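Local coordinates for protein MATE family efflux transporter (Vibrio cholerae, PDB 6IDP) that probably exports drugs and other small molecules across the bacterial inner membrane, with conformational changes that depend on protons, at residues Val108-Leu111 against Leu112-Pro115. Sequence-based numbering, arbitrary orientation.
Sequences VLYL and LRQP
Helix 84-111 closes with L112 N hydrogen-bonded to V108 O at 3.1 Å, and a weak bond from R113 N to Y110 O (3.5 Å) follows as the chain turns into helix 113-119. L112 links the two helices: its backbone is no longer helical, and it sits at the N-cap position of helix 113-119. Its side chain projects outward at the end of helix 84-111, with CG 3.2 Å from V108 O.

The main side-chain pair is Y110 and R113, which run side by side in the same direction. With CG anti to the backbone N (chi1 -173°), the Y110 ring lies beside the R113 side chain. R113 is extended from CG to NE. This course takes R113 CD over the tyrosine face, 4.1 Å from the Y110 ring centroid, as a CH-pi contact. The guanidinium then stacks off-centre on the ring, with planes 20° apart, and makes a cation-pi contact. R113 NH1 turns back to Y110 O at 2.7 Å, and this oxygen lies in the guanidinium plane.

D131 of helix 124-156 forms a salt bridge with R113 NE, and the backbone O of D131 is hydrogen-bonded to Y110 OH. Y110 also touches a bound OLC lipid. At this surface helix-to-helix corner of the all-helical MATE fold, stacking and hydrogen bonding hold the guanidinium, and D131 ties the corner to helix 124-156.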
loop_
_atom_site.group_PDB
_atom_site.type_symbol
_atom_site.label_atom_id
_atom_site.label_comp_id
_atom_site.label_asym_id
_atom_site.label_seq_id
_atom_site.Cartn_x
_atom_site.Cartn_y
_atom_site.Cartn_z
ATOM N N VAL A 108 -6.296 -11.025 -19.952
ATOM C CA VAL A 108 -7.628 -11.563 -19.699
ATOM C C VAL A 108 -8.593 -10.473 -19.232
ATOM O O VAL A 108 -9.804 -10.600 -19.402
ATOM C CB VAL A 108 -7.598 -12.705 -18.655
ATOM C CG1 VAL A 108 -6.574 -13.756 -19.055
ATOM C CG2 VAL A 108 -7.299 -12.169 -17.265
ATOM N N LEU A 109 -8.055 -9.402 -18.658
ATOM C CA LEU A 109 -8.887 -8.296 -18.201
ATOM C C LEU A 109 -9.428 -7.495 -19.381
ATOM O O LEU A 109 -10.595 -7.103 -19.389
ATOM C CB LEU A 109 -8.105 -7.384 -17.255
ATOM C CG LEU A 109 -7.787 -7.965 -15.875
ATOM C CD1 LEU A 109 -7.061 -6.946 -15.014
ATOM C CD2 LEU A 109 -9.055 -8.450 -15.192
ATOM N N TYR A 110 -8.583 -7.256 -20.380
ATOM C CA TYR A 110 -9.022 -6.550 -21.574
ATOM C C TYR A 110 -9.969 -7.425 -22.389
ATOM O O TYR A 110 -10.900 -6.927 -23.021
ATOM C CB TYR A 110 -7.831 -6.117 -22.434
ATOM C CG TYR A 110 -8.238 -5.229 -23.588
ATOM C CD1 TYR A 110 -8.362 -3.858 -23.420
ATOM C CD2 TYR A 110 -8.515 -5.766 -24.839
ATOM C CE1 TYR A 110 -8.743 -3.042 -24.467
ATOM C CE2 TYR A 110 -8.897 -4.958 -25.895
ATOM C CZ TYR A 110 -9.010 -3.597 -25.702
ATOM O OH TYR A 110 -9.387 -2.789 -26.748
ATOM N N LEU A 111 -9.723 -8.730 -22.367
ATOM C CA LEU A 111 -10.569 -9.684 -23.078
ATOM C C LEU A 111 -11.986 -9.711 -22.514
ATOM O O LEU A 111 -12.956 -9.871 -23.253
ATOM C CB LEU A 111 -9.958 -11.087 -23.015
ATOM C CG LEU A 111 -9.345 -11.645 -24.302
ATOM C CD1 LEU A 111 -8.573 -10.572 -25.054
ATOM C CD2 LEU A 111 -8.459 -12.845 -23.995
ATOM N N LEU A 112 -12.100 -9.547 -21.201
ATOM C CA LEU A 112 -13.390 -9.631 -20.530
ATOM C C LEU A 112 -13.857 -8.270 -20.029
ATOM O O LEU A 112 -14.548 -8.186 -19.014
ATOM C CB LEU A 112 -13.317 -10.615 -19.358
ATOM C CG LEU A 112 -12.711 -11.993 -19.634
ATOM C CD1 LEU A 112 -12.489 -12.750 -18.331
ATOM C CD2 LEU A 112 -13.590 -12.792 -20.582
ATOM N N ARG A 113 -13.488 -7.209 -20.740
ATOM C CA ARG A 113 -13.828 -5.857 -20.307
ATOM C C ARG A 113 -15.341 -5.622 -20.301
ATOM O O ARG A 113 -15.873 -5.064 -19.344
ATOM C CB ARG A 113 -13.122 -4.812 -21.182
ATOM C CG ARG A 113 -13.441 -4.874 -22.668
ATOM C CD ARG A 113 -12.509 -3.982 -23.476
ATOM N NE ARG A 113 -12.873 -3.982 -24.888
ATOM C CZ ARG A 113 -12.575 -4.963 -25.732
ATOM N NH1 ARG A 113 -11.904 -6.023 -25.303
ATOM N NH2 ARG A 113 -12.948 -4.889 -27.002
ATOM N N GLN A 114 -16.034 -6.063 -21.350
ATOM C CA GLN A 114 -17.482 -5.874 -21.441
ATOM C C GLN A 114 -18.246 -6.556 -20.294
ATOM O O GLN A 114 -19.100 -5.922 -19.673
ATOM C CB GLN A 114 -18.016 -6.372 -22.791
ATOM C CG GLN A 114 -17.589 -5.547 -23.992
ATOM C CD GLN A 114 -18.273 -5.999 -25.272
ATOM O OE1 GLN A 114 -17.667 -6.009 -26.343
ATOM N NE2 GLN A 114 -19.544 -6.373 -25.164
ATOM N N PRO A 115 -17.954 -7.843 -20.005
ATOM C CA PRO A 115 -18.673 -8.418 -18.862
ATOM C C PRO A 115 -18.331 -7.733 -17.538
ATOM O O PRO A 115 -19.244 -7.416 -16.778
ATOM C CB PRO A 115 -18.213 -9.879 -18.856
ATOM C CG PRO A 115 -17.798 -10.149 -20.260
ATOM C CD PRO A 115 -17.173 -8.870 -20.720
#